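Local structure of polyketide synthase (Lyngbya majuscula 19L, 3QIT) at residues C19-P24 against Y54-P59; H26-C31 against Q95-V100; G39-E44 against N270-A275; I120-L125 against P233-Y238. The protein probably releases the product of the curacin A polyketide synthase pathway, as a thioesterase domain whose action is coupled to decarboxylation and sulfate elimination to form a terminal alkene. One frame throughout, in Å; residues are numbered along the deposited sequence.

Interaction 1 of 4, residues C19-P24 against Y54-P59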
# COMPACT_ATOMS: atom_id res chain seq x y z
N CYS B 19 -11.61 8.33 19.41
CA CYS B 19 -11.76 9.27 20.51
C CYS B 19 -13.10 9.94 20.32
O CYS B 19 -13.46 10.29 19.19
CB CYS B 19 -10.70 10.34 20.47
SG CYS B 19 -9.00 9.72 20.59
N SER B 20 -13.87 10.09 21.39
CA SER B 20 -15.17 10.72 21.24
C SER B 20 -15.53 11.62 22.42
O SER B 20 -15.07 11.41 23.55
CB SER B 20 -16.28 9.68 21.03
OG SER B 20 -16.54 8.97 22.22
N TRP B 21 -16.34 12.64 22.12
CA TRP B 21 -16.86 13.56 23.11
C TRP B 21 -18.34 13.69 22.85
O TRP B 21 -18.77 13.68 21.70
CB TRP B 21 -16.22 14.95 22.99
CG TRP B 21 -14.73 15.00 23.17
CD1 TRP B 21 -14.06 15.35 24.29
CD2 TRP B 21 -13.74 14.69 22.18
NE1 TRP B 21 -12.70 15.29 24.06
CE2 TRP B 21 -12.48 14.91 22.76
CE3 TRP B 21 -13.81 14.30 20.83
CZ2 TRP B 21 -11.27 14.70 22.07
CZ3 TRP B 21 -12.60 14.08 20.13
CH2 TRP B 21 -11.36 14.30 20.75
N GLY B 22 -19.13 13.80 23.91
CA GLY B 22 -20.56 14.06 23.76
C GLY B 22 -21.39 12.80 23.79
O GLY B 22 -20.85 11.71 23.91
N SER B 23 -22.72 12.95 23.70
CA SER B 23 -23.65 11.82 23.87
C SER B 23 -23.71 10.95 22.62
O SER B 23 -23.85 11.49 21.52
CB SER B 23 -25.07 12.33 24.18
OG SER B 23 -25.08 13.28 25.23
N PRO B 24 -23.65 9.61 22.78
CA PRO B 24 -23.67 8.68 21.65
C PRO B 24 -24.88 8.80 20.71
O PRO B 24 -24.79 8.37 19.57
CB PRO B 24 -23.64 7.30 22.33
CG PRO B 24 -24.05 7.55 23.75
CD PRO B 24 -23.48 8.90 24.06
N TYR B 54 -23.66 17.75 19.95
CA TYR B 54 -23.04 16.93 18.91
C TYR B 54 -22.23 15.84 19.54
O TYR B 54 -21.77 16.00 20.69
CB TYR B 54 -22.17 17.76 17.96
CG TYR B 54 -23.00 18.62 17.06
CD1 TYR B 54 -23.43 19.88 17.47
CD2 TYR B 54 -23.44 18.14 15.82
CE1 TYR B 54 -24.24 20.66 16.67
CE2 TYR B 54 -24.24 18.94 14.99
CZ TYR B 54 -24.64 20.19 15.43
OH TYR B 54 -25.44 20.99 14.64
N ARG B 55 -22.14 14.73 18.82
CA ARG B 55 -21.25 13.61 19.11
C ARG B 55 -20.02 13.79 18.20
O ARG B 55 -20.11 13.67 16.99
CB ARG B 55 -21.98 12.29 18.82
CG ARG B 55 -21.11 11.03 18.93
CD ARG B 55 -20.64 10.77 20.34
NE ARG B 55 -20.06 9.42 20.41
CZ ARG B 55 -19.67 8.82 21.53
NH1 ARG B 55 -19.77 9.45 22.68
NH2 ARG B 55 -19.14 7.60 21.48
N VAL B 56 -18.88 14.12 18.80
CA VAL B 56 -17.67 14.36 18.01
C VAL B 56 -16.82 13.09 18.08
O VAL B 56 -16.55 12.57 19.15
CB VAL B 56 -16.87 15.57 18.56
CG1 VAL B 56 -15.68 15.85 17.68
CG2 VAL B 56 -17.79 16.82 18.70
N VAL B 57 -16.43 12.59 16.92
CA VAL B 57 -15.66 11.35 16.83
C VAL B 57 -14.38 11.66 16.04
O VAL B 57 -14.45 12.19 14.93
CB VAL B 57 -16.47 10.25 16.10
CG1 VAL B 57 -15.59 9.02 15.87
CG2 VAL B 57 -17.72 9.87 16.88
N ALA B 58 -13.22 11.32 16.62
CA ALA B 58 -11.94 11.59 15.99
C ALA B 58 -11.11 10.31 16.10
O ALA B 58 -10.52 10.05 17.13
CB ALA B 58 -11.23 12.78 16.69
N PRO B 59 -11.03 9.53 15.02
CA PRO B 59 -10.20 8.30 15.02
C PRO B 59 -8.74 8.66 15.04
O PRO B 59 -8.33 9.68 14.45
CB PRO B 59 -10.53 7.64 13.68
CG PRO B 59 -11.05 8.73 12.83
CD PRO B 59 -11.74 9.70 13.73
O HOH W 1 -23.43 15.67 22.90
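Strands 14-21 and 55-59 meet here as antiparallel neighbours in the central sheet of the alpha/beta hydrolase fold, next to 5-11, one of its two edge strands within the chain. Four backbone hydrogen bonds join them, paired at C19 with A58 and at W21 with V56; the tightest runs from A58 N to C19 O at 2.8 Å and is nearly straight. S20 and V57 form the non-hydrogen-bonded pair between. Past the last pair, G22 takes over: its positive phi (96°) suits glycine, and a side chain there would strike Y54 O and be jammed against the carbonyl O of W21. A water accepts from S23 N and donates to Y54 O, bridging the two segments just beyond the paired strands.

Apolar contact lies on the face carrying W21, V56 and A58. The indole presents its edge, CZ3 standing 3.9 Å from A58 CB, a methyl small enough for this place, while its NE1 bonds to Q43.

Polar contact gathers round R55, long enough for its guanidinium to lie between S20 and P24. CG is anti to the backbone N and the chain bends at chi2 (66°), laying S20 CB over one face and P24 CA over the other. In its plane, NH1 donates to G22 O at 2.8 Å.

Interaction 2 of 4, residues H26-C31 against Q95-V100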
# COMPACT_ATOMS: atom_id res chain seq x y z
N HIS B 26 -26.32 11.67 19.69
CA HIS B 26 -26.37 12.98 19.04
C HIS B 26 -25.73 12.96 17.64
O HIS B 26 -24.92 12.06 17.36
CB HIS B 26 -25.70 14.04 19.92
CG HIS B 26 -26.49 14.41 21.14
ND1 HIS B 26 -25.99 15.24 22.12
CD2 HIS B 26 -27.74 14.05 21.55
CE1 HIS B 26 -26.90 15.39 23.08
NE2 HIS B 26 -27.97 14.67 22.75
N PRO B 27 -26.07 13.94 16.78
CA PRO B 27 -25.54 13.96 15.41
C PRO B 27 -24.03 14.01 15.41
O PRO B 27 -23.44 14.68 16.25
CB PRO B 27 -26.10 15.26 14.81
CG PRO B 27 -27.27 15.61 15.64
CD PRO B 27 -27.10 14.97 16.99
N VAL B 28 -23.42 13.33 14.44
CA VAL B 28 -21.97 13.11 14.46
C VAL B 28 -21.19 14.21 13.73
O VAL B 28 -21.54 14.62 12.63
CB VAL B 28 -21.61 11.73 13.86
CG1 VAL B 28 -20.07 11.59 13.65
CG2 VAL B 28 -22.17 10.60 14.75
N VAL B 29 -20.09 14.64 14.35
CA VAL B 29 -19.04 15.38 13.66
C VAL B 29 -17.83 14.46 13.63
O VAL B 29 -17.28 14.12 14.68
CB VAL B 29 -18.67 16.69 14.37
CG1 VAL B 29 -17.59 17.49 13.61
CG2 VAL B 29 -19.93 17.60 14.51
N LEU B 30 -17.44 14.06 12.43
CA LEU B 30 -16.29 13.16 12.26
C LEU B 30 -15.07 14.02 11.88
O LEU B 30 -15.09 14.71 10.86
CB LEU B 30 -16.61 12.11 11.20
CG LEU B 30 -15.46 11.16 10.78
CD1 LEU B 30 -14.99 10.36 11.99
CD2 LEU B 30 -15.99 10.22 9.72
N CYS B 31 -14.01 13.95 12.69
CA CYS B 31 -12.81 14.80 12.53
C CYS B 31 -11.59 13.92 12.23
O CYS B 31 -11.33 12.96 12.96
CB CYS B 31 -12.50 15.55 13.82
SG CYS B 31 -13.88 16.61 14.38
N GLN B 95 -26.79 8.30 8.92
CA GLN B 95 -27.34 9.65 8.77
C GLN B 95 -26.19 10.51 8.25
O GLN B 95 -25.07 10.40 8.76
CB GLN B 95 -27.78 10.23 10.12
CG GLN B 95 -28.95 9.54 10.80
CD GLN B 95 -30.24 9.61 9.99
OE1 GLN B 95 -30.53 10.62 9.33
NE2 GLN B 95 -31.01 8.52 10.02
N PRO B 96 -26.44 11.37 7.24
CA PRO B 96 -25.37 12.25 6.75
C PRO B 96 -24.73 13.05 7.89
O PRO B 96 -25.44 13.63 8.73
CB PRO B 96 -26.08 13.18 5.76
CG PRO B 96 -27.23 12.34 5.24
CD PRO B 96 -27.69 11.53 6.46
N LEU B 97 -23.40 13.08 7.92
CA LEU B 97 -22.68 13.65 9.06
C LEU B 97 -21.80 14.82 8.61
O LEU B 97 -21.63 15.08 7.41
CB LEU B 97 -21.84 12.57 9.77
CG LEU B 97 -20.92 11.64 8.96
CD1 LEU B 97 -19.70 12.37 8.38
CD2 LEU B 97 -20.46 10.50 9.82
N LEU B 98 -21.26 15.53 9.59
CA LEU B 98 -20.34 16.63 9.32
C LEU B 98 -18.94 16.05 9.33
O LEU B 98 -18.58 15.39 10.29
CB LEU B 98 -20.50 17.71 10.40
CG LEU B 98 -21.87 18.40 10.45
CD1 LEU B 98 -22.01 19.25 11.71
CD2 LEU B 98 -22.12 19.23 9.18
N LEU B 99 -18.20 16.22 8.24
CA LEU B 99 -16.86 15.66 8.11
C LEU B 99 -15.85 16.80 8.09
O LEU B 99 -15.94 17.68 7.25
CB LEU B 99 -16.74 14.85 6.81
CG LEU B 99 -15.38 14.20 6.53
CD1 LEU B 99 -14.92 13.27 7.66
CD2 LEU B 99 -15.48 13.43 5.21
N VAL B 100 -14.89 16.76 9.01
CA VAL B 100 -13.92 17.84 9.19
C VAL B 100 -12.54 17.20 9.09
O VAL B 100 -12.31 16.13 9.67
CB VAL B 100 -14.06 18.48 10.57
CG1 VAL B 100 -13.12 19.71 10.67
CG2 VAL B 100 -15.53 18.89 10.82
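V29 and V100 bring their branches together obliquely on one face of the sheet, CG1 of V29 lying 3.7 Å from CG2 of V100. The other branch of V29, CG2, crosses the end of L98 and rests 3.9 Å from its CD1. Each valine has CG1 anti to the backbone N and CG2 beside it, so V29 spreads one methyl toward each of two residues of the neighbouring strand. An alanine here in place of V29 would lack both methyls and would probably loosen the packing against L98 and V100.

These are parallel strands, 28-32 and 97-102, from the middle of the alpha/beta hydrolase sheet, where beta-branched and leucine side chains suit faces that are both buried. L98 N donates to V28 O, L30 N to L98 O and V100 N to L30 O; the last two bonds are 2.8 Å long and run nearly along the C=O axis of the acceptor.

On the opposite face L30 and L99 lie side by side and point the same way, both with CG anti to the backbone N; CD1 of L99 lies 3.8 Å from L30 CG and 3.5 Å from L30 O. V28 and L97 also run alongside each other, CG1 of V28 meeting CD2 of L97 at 4.0 Å. L97 holds CG in the crowded position between the backbone N and the carbonyl carbon (chi1 49°), and its other methyl, CD1, faces L30 CB.

Interaction 3 of 4, residues G39-E44 against N270-A275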
# COMPACT_ATOMS: atom_id res chain seq x y z
N GLY B 39 -6.24 11.75 17.58
CA GLY B 39 -7.64 12.20 17.72
C GLY B 39 -7.84 13.21 18.82
O GLY B 39 -8.64 14.15 18.68
N LEU B 40 -7.07 13.06 19.90
CA LEU B 40 -7.14 13.98 21.03
C LEU B 40 -6.78 15.43 20.65
O LEU B 40 -7.23 16.33 21.32
CB LEU B 40 -6.26 13.48 22.19
CG LEU B 40 -6.09 14.35 23.42
CD1 LEU B 40 -7.40 14.58 24.15
CD2 LEU B 40 -5.07 13.76 24.35
N ALA B 41 -6.06 15.63 19.54
CA ALA B 41 -5.69 16.99 19.13
C ALA B 41 -6.92 17.84 18.78
O ALA B 41 -6.82 19.06 18.70
CB ALA B 41 -4.70 16.94 17.90
N TRP B 42 -8.07 17.19 18.58
CA TRP B 42 -9.32 17.88 18.27
C TRP B 42 -10.05 18.36 19.50
O TRP B 42 -11.10 18.98 19.36
CB TRP B 42 -10.26 16.96 17.47
CG TRP B 42 -9.83 16.78 16.03
CD1 TRP B 42 -9.21 15.68 15.50
CD2 TRP B 42 -9.94 17.74 14.98
NE1 TRP B 42 -8.96 15.90 14.15
CE2 TRP B 42 -9.39 17.16 13.82
CE3 TRP B 42 -10.46 19.05 14.91
CZ2 TRP B 42 -9.36 17.83 12.58
CZ3 TRP B 42 -10.43 19.72 13.68
CH2 TRP B 42 -9.87 19.11 12.53
N GLN B 43 -9.51 18.11 20.69
CA GLN B 43 -10.31 18.34 21.92
C GLN B 43 -10.84 19.77 22.07
O GLN B 43 -11.98 19.97 22.50
CB GLN B 43 -9.50 17.96 23.15
CG GLN B 43 -10.27 18.20 24.46
CD GLN B 43 -9.86 17.26 25.55
OE1 GLN B 43 -10.35 16.15 25.63
NE2 GLN B 43 -8.97 17.71 26.42
N GLU B 44 -10.00 20.75 21.76
CA GLU B 44 -10.41 22.15 21.92
C GLU B 44 -11.54 22.56 20.98
O GLU B 44 -12.34 23.44 21.32
CB GLU B 44 -9.21 23.09 21.85
CG GLU B 44 -8.34 23.03 23.14
CD GLU B 44 -9.14 23.40 24.41
OE1 GLU B 44 -9.71 24.52 24.47
OE2 GLU B 44 -9.21 22.57 25.34
N ASN B 270 -2.15 25.63 12.15
CA ASN B 270 -2.71 24.75 13.16
C ASN B 270 -3.97 25.32 13.80
O ASN B 270 -4.04 25.57 15.00
CB ASN B 270 -1.63 24.41 14.18
CG ASN B 270 -0.57 23.53 13.58
OD1 ASN B 270 -0.88 22.45 13.05
ND2 ASN B 270 0.67 23.98 13.62
N LEU B 271 -4.98 25.50 12.96
CA LEU B 271 -6.22 26.17 13.36
C LEU B 271 -7.02 25.40 14.41
O LEU B 271 -7.77 26.00 15.20
CB LEU B 271 -7.10 26.44 12.14
CG LEU B 271 -6.65 27.53 11.16
CD1 LEU B 271 -7.63 27.62 9.99
CD2 LEU B 271 -6.50 28.90 11.83
N HIS B 272 -6.87 24.08 14.45
CA HIS B 272 -7.54 23.29 15.48
C HIS B 272 -7.06 23.65 16.88
O HIS B 272 -7.75 23.36 17.87
CB HIS B 272 -7.37 21.78 15.19
CG HIS B 272 -5.94 21.33 15.13
ND1 HIS B 272 -5.00 21.93 14.32
CD2 HIS B 272 -5.30 20.31 15.76
CE1 HIS B 272 -3.84 21.32 14.47
NE2 HIS B 272 -4.00 20.33 15.33
N ILE B 273 -5.91 24.32 16.97
CA ILE B 273 -5.40 24.80 18.25
C ILE B 273 -5.52 26.33 18.32
O ILE B 273 -6.03 26.87 19.31
CB ILE B 273 -3.92 24.39 18.46
CG1 ILE B 273 -3.74 22.88 18.22
CG2 ILE B 273 -3.42 24.82 19.85
CD1 ILE B 273 -4.64 22.00 19.04
N ASP B 274 -5.08 27.01 17.25
CA ASP B 274 -4.99 28.48 17.19
C ASP B 274 -6.34 29.17 17.27
O ASP B 274 -6.46 30.27 17.80
CB ASP B 274 -4.37 28.93 15.85
CG ASP B 274 -2.87 28.70 15.77
OD1 ASP B 274 -2.30 28.02 16.65
OD2 ASP B 274 -2.27 29.20 14.79
N ALA B 275 -7.35 28.53 16.69
CA ALA B 275 -8.67 29.16 16.47
C ALA B 275 -9.78 28.14 16.74
O ALA B 275 -10.77 28.07 16.00
CB ALA B 275 -8.75 29.65 15.02
O HOH W 2 -8.49 21.11 19.30
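A water between the two segments is the best-held polar atom, with three bonds, one of them weak: it donates to A41 O at 2.7 Å and to H272 O at 2.8 Å, and accepts the weak bond from E44 N. It thus joins segments 39-44 and 270-275, between which no direct hydrogen bond forms. The small A41 is consistent with this close approach: its CB is 4.0 Å from H272 CD2, and A41 O lies near the plane of the imidazole at its edge, 3.5 Å from that same CD2.

In the alpha/beta hydrolase fold these segments are the 3-10 turn 39-42 with the start of helix 43-51, and the short helix 271-274, which follows H269, the probable histidine of a Ser-His-Glu triad. H272 sets its ring edge toward the face of the six-membered ring of W42 in an edge-to-face pair, the planes at 52° and the centroids 5.9 Å apart. Its CG sits in the crowded position between the backbone N and the carbonyl carbon (chi1 59°), and its NE2 bonds to E37. W42, with its broad indole, also meets H272 CB, 4.0 Å from CZ3. I273 lays CG1 over one imidazole face and reaches A41 O with CD1.

Interaction 4 of 4, residues I120-L125 against P233-Y238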
# COMPACT_ATOMS: atom_id res chain seq x y z
N ILE B 120 -22.30 12.44 3.62
CA ILE B 120 -21.66 13.68 4.12
C ILE B 120 -22.60 14.87 3.98
O ILE B 120 -22.93 15.28 2.85
CB ILE B 120 -20.33 14.01 3.39
CG1 ILE B 120 -19.37 12.80 3.28
CG2 ILE B 120 -19.64 15.23 4.04
CD1 ILE B 120 -19.04 12.08 4.59
N LYS B 121 -23.02 15.42 5.11
CA LYS B 121 -23.91 16.60 5.10
C LYS B 121 -23.13 17.85 4.68
O LYS B 121 -23.60 18.64 3.83
CB LYS B 121 -24.54 16.79 6.49
CG LYS B 121 -25.38 18.05 6.69
CD LYS B 121 -25.74 18.17 8.18
CE LYS B 121 -27.02 18.99 8.40
NZ LYS B 121 -26.87 20.42 8.04
N GLU B 122 -21.96 18.04 5.28
CA GLU B 122 -21.07 19.17 4.94
C GLU B 122 -19.63 18.71 5.11
O GLU B 122 -19.32 17.98 6.05
CB GLU B 122 -21.32 20.38 5.85
CG GLU B 122 -20.37 21.60 5.60
CD GLU B 122 -20.89 22.58 4.54
OE1 GLU B 122 -22.12 22.61 4.31
OE2 GLU B 122 -20.09 23.34 3.96
N LEU B 123 -18.78 19.14 4.19
CA LEU B 123 -17.36 18.83 4.20
C LEU B 123 -16.61 20.08 4.59
O LEU B 123 -16.69 21.10 3.90
CB LEU B 123 -16.95 18.39 2.80
CG LEU B 123 -15.51 17.98 2.57
CD1 LEU B 123 -15.11 16.71 3.41
CD2 LEU B 123 -15.25 17.74 1.05
N ILE B 124 -15.86 20.01 5.69
CA ILE B 124 -15.14 21.17 6.23
C ILE B 124 -13.65 20.86 6.12
O ILE B 124 -13.15 19.95 6.80
CB ILE B 124 -15.55 21.47 7.69
CG1 ILE B 124 -17.05 21.80 7.72
CG2 ILE B 124 -14.74 22.67 8.23
CD1 ILE B 124 -17.73 21.51 9.00
N LEU B 125 -12.97 21.60 5.24
CA LEU B 125 -11.58 21.30 4.88
C LEU B 125 -10.68 22.36 5.48
O LEU B 125 -10.66 23.49 5.02
CB LEU B 125 -11.43 21.23 3.35
CG LEU B 125 -12.37 20.20 2.73
CD1 LEU B 125 -12.30 20.29 1.20
CD2 LEU B 125 -12.01 18.78 3.22
N PRO B 233 -21.79 19.79 -0.14
CA PRO B 233 -21.55 21.18 0.30
C PRO B 233 -20.24 21.28 1.07
O PRO B 233 -19.97 20.47 1.96
CB PRO B 233 -22.73 21.47 1.22
CG PRO B 233 -23.84 20.57 0.68
CD PRO B 233 -23.10 19.30 0.32
N THR B 234 -19.42 22.27 0.71
CA THR B 234 -18.03 22.27 1.18
C THR B 234 -17.64 23.65 1.69
O THR B 234 -18.09 24.64 1.14
CB THR B 234 -17.07 21.84 0.03
OG1 THR B 234 -17.41 20.51 -0.38
CG2 THR B 234 -15.59 21.87 0.49
N THR B 235 -16.85 23.69 2.77
CA THR B 235 -16.26 24.91 3.27
C THR B 235 -14.75 24.73 3.35
O THR B 235 -14.27 23.80 4.04
CB THR B 235 -16.79 25.23 4.68
OG1 THR B 235 -18.21 25.36 4.60
CG2 THR B 235 -16.18 26.52 5.23
N LEU B 236 -14.04 25.60 2.63
CA LEU B 236 -12.58 25.69 2.70
C LEU B 236 -12.18 26.66 3.81
O LEU B 236 -12.55 27.85 3.77
CB LEU B 236 -11.97 26.12 1.35
CG LEU B 236 -12.18 25.15 0.19
CD1 LEU B 236 -11.98 25.85 -1.18
CD2 LEU B 236 -11.25 23.91 0.33
N VAL B 237 -11.44 26.17 4.80
CA VAL B 237 -11.04 27.00 5.93
C VAL B 237 -9.54 27.22 5.92
O VAL B 237 -8.77 26.26 5.87
CB VAL B 237 -11.48 26.37 7.26
CG1 VAL B 237 -11.20 27.31 8.44
CG2 VAL B 237 -12.94 25.93 7.20
N TYR B 238 -9.12 28.48 5.98
CA TYR B 238 -7.68 28.79 5.98
C TYR B 238 -7.28 29.68 7.13
O TYR B 238 -8.09 30.47 7.63
CB TYR B 238 -7.27 29.51 4.70
CG TYR B 238 -7.69 28.83 3.43
CD1 TYR B 238 -6.94 27.76 2.90
CD2 TYR B 238 -8.80 29.28 2.72
CE1 TYR B 238 -7.31 27.15 1.69
CE2 TYR B 238 -9.19 28.67 1.53
CZ TYR B 238 -8.44 27.61 1.01
OH TYR B 238 -8.83 27.02 -0.17
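Segments 120-125 and 233-238 hold parallel strands, 12° apart in direction, laced by four backbone hydrogen bonds, from L123 N to P233 O, T235 N to L123 O, L125 N to T235 O and V237 N to L125 O; the third is practically straight at 179°. E122 carries the polar contact. With CG anti to the backbone N and a bend at chi2 (89°), its carboxylate turns over the neighbouring strand, where OE2 accepts from T235 OG1 at 2.8 Å, the hydroxyl lying above the carboxylate plane. OE2 also forms a salt bridge with K261, which would probably favour the charged form, while OE1 lies 3.3 Å from P233 CB. An alanine here in place of E122 would lack the carboxylate, and T235 OG1 and K261 would probably lose the acceptor they share.

Apolar side chains continue the contact. L125 CD1 fits between T234 CG2, at 3.7 Å, and L236 CD2, at 3.9 Å. On the other face I124 and V237 lie side by side, their CG2 methyls 3.9 Å apart, branched residues well suited to a strand. Strand 120-126 leads to E127, the probable acid of a Ser-His-Glu triad; adjacent parallel strands of this kind are characteristic of the alpha/beta hydrolase sheet.

How the interactions relate
Interactions 1, 2 and 4 belong to one sheet, and interaction 3 joins the start of helix 43-51 and the 3-10 turn before it to the short helix 271-274. Interaction 1 lies toward the sheet's antiparallel side and is partly exposed, so arginine, glycine and water share the work with apolar packing. Interaction 2 is wholly buried and relies on aliphatic side chains; interaction 4, mostly buried, adds a carboxylate and a hydroxyl. R55 and V57 bond to V29, linking interactions 1 and 2, while L97 and L99 bond to K121 and I124, linking 2 and 4. Interaction 3 is buried but joined through water and aromatic rings. Its W42 packs on C31, V100 and A58, and its L271 on V237, so it touches all three sheet contacts.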